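Local coordinates for protein CPn_0803/CP_1068/CPj0803/CpB0832 (Chlamydophila pneumoniae, PDB 3Q9D) that is of unknown function but is probably a needle-tip protein of the chlamydial type III secretion system, built around coiled-coil helices and assembled as a hexamer, at residues A[140-145]-A[153-158]; A[66-71]-A[128-133]. One frame throughout, in Å; residues are numbered along the deposited sequence. Where two conformers were deposited one is given.

Contact 1 (A[140-145]-A[153-158]); sequences ITSDML and FLNRLA
The F153 ring meets M144 obliquely: SD sits 4.5 Å from the ring centroid and 50° off its normal, an oblique Met-aromatic contact. CB, CG and SD of M144 all run along the CE1 side of the ring, because CG lies anti to the backbone N (chi1 -168°) and the chain follows F153 in the same direction. The R156 guanidinium has L154 CD2 over one face, 3.4 Å above its plane toward the rim, while a water occupies its edge in plane. That water accepts from NE and donates to D143 OD2, bridging opposite charges that do not touch; the carboxylate's direct ionic partner is R72 of a neighbouring subunit. A second water accepts a hydrogen bond from T141 OG1 and donates to D143 OD2 and L154 O.

Strands 137-147 and 150-159 form an antiparallel beta hairpin, their segment axes 4.4 Å apart and their N-to-C directions 167° apart, close to antiparallel. T141 with R156 and D143 with L154 are the hydrogen-bonded pairs, each closed by two N-H···O bonds; R156 N to T141 O, for example, spans 2.8 Å. Side chains of I140, S142 and M144 share one face with those of L157, N155 and F153. There S142 OG donates to N155 OD1 in a short bond of 2.5 Å, in the carbonyl plane, and also bonds H180 of another subunit. N155 ND2 turns to T169 OG1 and L167 O on strand 164-170, so both ends of the amide are engaged. Farther along this face, I140 CD1 reaches L157 CD1 at 4.0 Å.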
loop_
_atom_site.group_PDB
_atom_site.type_symbol
_atom_site.label_atom_id
_atom_site.label_comp_id
_atom_site.label_asym_id
_atom_site.label_seq_id
_atom_site.Cartn_x
_atom_site.Cartn_y
_atom_site.Cartn_z
ATOM N N ILE A 140 -4.341 -7.662 17.888
ATOM C CA ILE A 140 -5.099 -6.413 17.780
ATOM C C ILE A 140 -4.786 -5.557 18.994
ATOM O O ILE A 140 -4.654 -6.075 20.115
ATOM C CB ILE A 140 -6.635 -6.662 17.652
ATOM C CG1 ILE A 140 -7.424 -5.346 17.601
ATOM C CG2 ILE A 140 -7.149 -7.503 18.786
ATOM C CD1 ILE A 140 -8.936 -5.565 17.463
ATOM N N THR A 141 -4.627 -4.251 18.775
ATOM C CA THR A 141 -4.493 -3.326 19.898
ATOM C C THR A 141 -5.603 -2.289 19.787
ATOM O O THR A 141 -6.107 -2.036 18.693
ATOM C CB THR A 141 -3.158 -2.561 19.865
ATOM O OG1 THR A 141 -3.091 -1.779 18.665
ATOM C CG2 THR A 141 -1.968 -3.516 19.927
ATOM N N SER A 142 -5.954 -1.670 20.906
ATOM C CA SER A 142 -6.950 -0.604 20.917
ATOM C C SER A 142 -6.507 0.451 21.901
ATOM O O SER A 142 -6.003 0.127 22.973
ATOM C CB SER A 142 -8.324 -1.125 21.341
ATOM O OG SER A 142 -8.851 -2.050 20.396
ATOM N N ASP A 143 -6.671 1.711 21.528
ATOM C CA ASP A 143 -6.436 2.811 22.451
ATOM C C ASP A 143 -7.673 3.665 22.502
ATOM O O ASP A 143 -8.154 4.136 21.468
ATOM C CB ASP A 143 -5.265 3.656 22.003
ATOM C CG ASP A 143 -3.963 2.887 22.020
ATOM O OD1 ASP A 143 -3.486 2.549 23.129
ATOM O OD2 ASP A 143 -3.426 2.626 20.927
ATOM N N MET A 144 -8.195 3.856 23.703
ATOM C CA MET A 144 -9.381 4.662 23.867
ATOM C C MET A 144 -8.998 6.132 23.915
ATOM O O MET A 144 -8.068 6.521 24.613
ATOM C CB MET A 144 -10.119 4.280 25.150
ATOM C CG MET A 144 -11.517 4.866 25.243
ATOM S SD MET A 144 -12.483 4.056 26.539
ATOM C CE MET A 144 -11.664 4.723 27.989
ATOM N N LEU A 145 -9.734 6.945 23.169
ATOM C CA LEU A 145 -9.540 8.382 23.185
ATOM C C LEU A 145 -10.836 9.030 23.641
ATOM O O LEU A 145 -11.903 8.739 23.104
ATOM C CB LEU A 145 -9.163 8.895 21.798
ATOM C CG LEU A 145 -8.109 8.095 21.033
ATOM C CD1 LEU A 145 -8.192 8.401 19.553
ATOM C CD2 LEU A 145 -6.722 8.400 21.565
ATOM N N PHE A 153 -12.226 4.489 19.857
ATOM C CA PHE A 153 -11.110 3.566 19.959
ATOM C C PHE A 153 -10.308 3.602 18.688
ATOM O O PHE A 153 -10.873 3.491 17.597
ATOM C CB PHE A 153 -11.629 2.149 20.188
ATOM C CG PHE A 153 -12.367 1.993 21.482
ATOM C CD1 PHE A 153 -11.674 1.729 22.662
ATOM C CD2 PHE A 153 -13.741 2.121 21.529
ATOM C CE1 PHE A 153 -12.350 1.589 23.868
ATOM C CE2 PHE A 153 -14.425 1.984 22.742
ATOM C CZ PHE A 153 -13.729 1.726 23.898
ATOM N N LEU A 154 -8.999 3.775 18.826
ATOM C CA LEU A 154 -8.086 3.595 17.700
ATOM C C LEU A 154 -7.628 2.139 17.723
ATOM O O LEU A 154 -6.816 1.736 18.568
ATOM C CB LEU A 154 -6.886 4.547 17.827
ATOM C CG LEU A 154 -5.861 4.624 16.685
ATOM C CD1 LEU A 154 -4.864 5.741 16.981
ATOM C CD2 LEU A 154 -5.110 3.297 16.474
ATOM N N ASN A 155 -8.192 1.335 16.832
ATOM C CA ASN A 155 -7.865 -0.088 16.786
ATOM C C ASN A 155 -6.808 -0.363 15.743
ATOM O O ASN A 155 -6.821 0.246 14.671
ATOM C CB ASN A 155 -9.114 -0.903 16.471
ATOM C CG ASN A 155 -10.247 -0.586 17.419
ATOM O OD1 ASN A 155 -10.212 -0.974 18.586
ATOM N ND2 ASN A 155 -11.235 0.159 16.937
ATOM N N ARG A 156 -5.897 -1.281 16.050
ATOM C CA ARG A 156 -4.934 -1.724 15.053
ATOM C C ARG A 156 -5.012 -3.232 14.897
ATOM O O ARG A 156 -4.826 -3.951 15.857
ATOM C CB ARG A 156 -3.508 -1.300 15.461
ATOM C CG ARG A 156 -3.273 0.192 15.348
ATOM C CD ARG A 156 -1.897 0.564 15.929
ATOM N NE ARG A 156 -1.760 2.005 16.107
ATOM C CZ ARG A 156 -1.549 2.856 15.104
ATOM N NH1 ARG A 156 -1.458 2.408 13.853
ATOM N NH2 ARG A 156 -1.444 4.154 15.355
ATOM N N LEU A 157 -5.288 -3.694 13.681
ATOM C CA LEU A 157 -5.440 -5.077 13.246
ATOM C C LEU A 157 -4.141 -5.611 12.652
ATOM O O LEU A 157 -3.680 -4.876 11.778
ATOM C CB LEU A 157 -6.573 -5.197 12.227
ATOM C CG LEU A 157 -7.993 -5.010 12.766
ATOM C CD1 LEU A 157 -8.418 -6.214 13.594
ATOM C CD2 LEU A 157 -8.094 -3.730 13.583
ATOM N N ALA A 158 -3.464 -6.644 13.155
ATOM C CA ALA A 158 -2.218 -7.108 12.546
ATOM C C ALA A 158 -2.457 -8.524 12.100
ATOM O O ALA A 158 -3.036 -9.320 12.850
ATOM C CB ALA A 158 -1.051 -7.059 13.572
HETATM O O HOH W 1 -4.242 0.627 19.091
HETATM O O HOH W 2 -1.708 2.826 18.798
#

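Contact 2 (A[66-71]-A[128-133]); sequences IGYTTF and KDIHER
I130 CG2 stands over the centre of the Y68 ring, 3.8 Å from its centroid and only 3° off the normal, a CH-pi contact. The contact joins the type I beta turn G67-T70, which leads into helix 70-82, to the C-terminal part of helix 107-133. No hydrogen bond crosses between the segments, so side-chain packing carries the contact.

The tight part centres on I130, which sends its two branches to different partners. CG2, which lies anti to the backbone N, takes the tyrosine face, while CD1 meets I66 CG2 at 3.5 Å, closer than usual for two carbons. The Y68 ring also brings CE1 to within 3.3 Å of I130 O, and its hydroxyl is bonded to D161, which ties the far end of the ring to the loop after the hairpin's second strand. I66 packs further on V126 and A127 of helix 107-133, and A63 of a neighbouring subunit also touches it.

The looser side is made by K128 and H131, both only partly buried. K128 runs alongside F71, pointing the same way, and lays its aliphatic chain over one ring face: CG is 4.2 Å from the centroid, 11° off the normal. H131 adds less, its ring edge meeting F71 CB through CD2 at 4.2 Å.

The turn is braced from within its own segment. Besides the backbone bond from T70 N to G67 O, the G67 N-H points almost straight at T70 OG1, at 2.8 Å with an N-H···O angle of 177°.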
loop_
_atom_site.group_PDB
_atom_site.type_symbol
_atom_site.label_atom_id
_atom_site.label_comp_id
_atom_site.label_asym_id
_atom_site.label_seq_id
_atom_site.Cartn_x
_atom_site.Cartn_y
_atom_site.Cartn_z
ATOM N N ILE A 66 9.617 -10.718 4.689
ATOM C CA ILE A 66 9.069 -12.015 4.286
ATOM C C ILE A 66 7.734 -11.766 3.582
ATOM O O ILE A 66 6.946 -10.946 4.025
ATOM C CB ILE A 66 8.853 -12.957 5.499
ATOM C CG1 ILE A 66 10.203 -13.292 6.132
ATOM C CG2 ILE A 66 8.158 -14.258 5.089
ATOM C CD1 ILE A 66 10.095 -14.162 7.391
ATOM N N GLY A 67 7.491 -12.475 2.487
ATOM C CA GLY A 67 6.215 -12.396 1.795
ATOM C C GLY A 67 5.723 -13.785 1.439
ATOM O O GLY A 67 6.226 -14.806 1.930
ATOM N N TYR A 68 4.748 -13.831 0.546
ATOM C CA TYR A 68 4.066 -15.069 0.220
ATOM C C TYR A 68 4.907 -15.908 -0.715
ATOM O O TYR A 68 4.624 -17.079 -0.903
ATOM C CB TYR A 68 2.664 -14.773 -0.387
ATOM C CG TYR A 68 1.712 -14.240 0.668
ATOM C CD1 TYR A 68 0.765 -15.070 1.264
ATOM C CD2 TYR A 68 1.811 -12.933 1.116
ATOM C CE1 TYR A 68 -0.086 -14.598 2.250
ATOM C CE2 TYR A 68 0.949 -12.441 2.100
ATOM C CZ TYR A 68 0.009 -13.287 2.663
ATOM O OH TYR A 68 -0.830 -12.829 3.654
ATOM N N THR A 69 5.944 -15.325 -1.304
ATOM C CA THR A 69 6.798 -16.130 -2.160
ATOM C C THR A 69 8.061 -16.654 -1.443
ATOM O O THR A 69 8.832 -17.421 -2.031
ATOM C CB THR A 69 7.299 -15.349 -3.394
ATOM O OG1 THR A 69 8.084 -14.240 -2.957
ATOM C CG2 THR A 69 6.135 -14.857 -4.272
ATOM N N THR A 70 8.279 -16.205 -0.218
ATOM C CA THR A 70 9.565 -16.395 0.453
ATOM C C THR A 70 9.858 -17.865 0.779
ATOM O O THR A 70 11.004 -18.327 0.625
ATOM C CB THR A 70 9.650 -15.558 1.731
ATOM O OG1 THR A 70 9.455 -14.181 1.397
ATOM C CG2 THR A 70 11.034 -15.747 2.447
ATOM N N PHE A 71 8.845 -18.613 1.197
ATOM C CA PHE A 71 9.107 -20.024 1.457
ATOM C C PHE A 71 9.519 -20.759 0.188
ATOM O O PHE A 71 10.470 -21.545 0.175
ATOM C CB PHE A 71 7.909 -20.739 2.087
ATOM C CG PHE A 71 8.226 -22.161 2.434
ATOM C CD1 PHE A 71 9.087 -22.442 3.481
ATOM C CD2 PHE A 71 7.746 -23.201 1.667
ATOM C CE1 PHE A 71 9.411 -23.757 3.806
ATOM C CE2 PHE A 71 8.073 -24.530 1.970
ATOM C CZ PHE A 71 8.914 -24.805 3.031
ATOM N N LYS A 128 6.879 -20.106 5.953
ATOM C CA LYS A 128 5.975 -21.223 5.676
ATOM C C LYS A 128 4.573 -20.917 6.226
ATOM O O LYS A 128 3.577 -21.166 5.558
ATOM C CB LYS A 128 6.524 -22.514 6.292
ATOM C CG LYS A 128 5.807 -23.788 5.826
ATOM C CD LYS A 128 6.581 -25.022 6.320
ATOM C CE LYS A 128 5.992 -26.312 5.777
ATOM N NZ LYS A 128 7.036 -27.351 5.522
ATOM N N ASP A 129 4.519 -20.322 7.419
ATOM C CA ASP A 129 3.246 -19.931 8.023
ATOM C C ASP A 129 2.506 -18.907 7.164
ATOM O O ASP A 129 1.289 -19.013 6.981
ATOM C CB ASP A 129 3.452 -19.369 9.438
ATOM C CG ASP A 129 2.243 -19.592 10.346
ATOM O OD1 ASP A 129 1.496 -20.571 10.145
ATOM O OD2 ASP A 129 2.049 -18.791 11.276
ATOM N N ILE A 130 3.236 -17.925 6.631
ATOM C CA ILE A 130 2.636 -16.866 5.815
ATOM C C ILE A 130 2.056 -17.463 4.515
ATOM O O ILE A 130 0.910 -17.191 4.109
ATOM C CB ILE A 130 3.688 -15.751 5.537
ATOM C CG1 ILE A 130 3.981 -14.968 6.843
ATOM C CG2 ILE A 130 3.224 -14.842 4.409
ATOM C CD1 ILE A 130 5.086 -13.905 6.727
ATOM N N HIS A 131 2.858 -18.305 3.886
ATOM C CA HIS A 131 2.430 -19.092 2.735
ATOM C C HIS A 131 1.083 -19.795 3.006
ATOM O O HIS A 131 0.205 -19.856 2.139
ATOM C CB HIS A 131 3.523 -20.117 2.411
ATOM C CG HIS A 131 3.327 -20.837 1.117
ATOM N ND1 HIS A 131 2.081 -21.114 0.594
ATOM C CD2 HIS A 131 4.222 -21.345 0.237
ATOM C CE1 HIS A 131 2.218 -21.759 -0.547
ATOM N NE2 HIS A 131 3.510 -21.917 -0.786
ATOM N N GLU A 132 0.917 -20.304 4.216
ATOM C CA GLU A 132 -0.261 -21.097 4.554
ATOM C C GLU A 132 -1.426 -20.261 5.058
ATOM O O GLU A 132 -2.564 -20.522 4.689
ATOM C CB GLU A 132 0.119 -22.168 5.585
ATOM C CG GLU A 132 1.123 -23.142 5.009
ATOM C CD GLU A 132 1.690 -24.114 6.030
ATOM O OE1 GLU A 132 1.620 -23.823 7.249
ATOM O OE2 GLU A 132 2.208 -25.173 5.600
ATOM N N ARG A 133 -1.139 -19.251 5.887
ATOM C CA ARG A 133 -2.176 -18.497 6.596
ATOM C C ARG A 133 -1.782 -17.037 6.897
ATOM O O ARG A 133 -2.174 -16.475 7.920
ATOM C CB ARG A 133 -2.529 -19.214 7.901
ATOM C CG ARG A 133 -1.324 -19.610 8.718
ATOM C CD ARG A 133 -1.729 -20.545 9.862
ATOM N NE ARG A 133 -2.578 -19.808 10.787
ATOM C CZ ARG A 133 -2.111 -18.996 11.734
ATOM N NH1 ARG A 133 -0.795 -18.846 11.911
ATOM N NH2 ARG A 133 -2.965 -18.345 12.511
#

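From the N terminus, the chain reaches 66-71, passes through helices 70-82 and 86-98, and returns along helix 107-133, where contact 2 closes a mostly helical excursion of 56 residues. Strand 137-147 follows that helix directly, and contact 1 closes the much shorter hairpin to strand 150-159. The two closures are in series, neither nested nor crossed. Their centres are 26 Å apart and their nearest atoms about 9 Å, without touching: contact 2 ties the helical part together near the chain centre, contact 1 the sheet farther out. Between subunits the sites do meet, since Y68 packs on R156 of a neighbouring subunit and T69 on its A158.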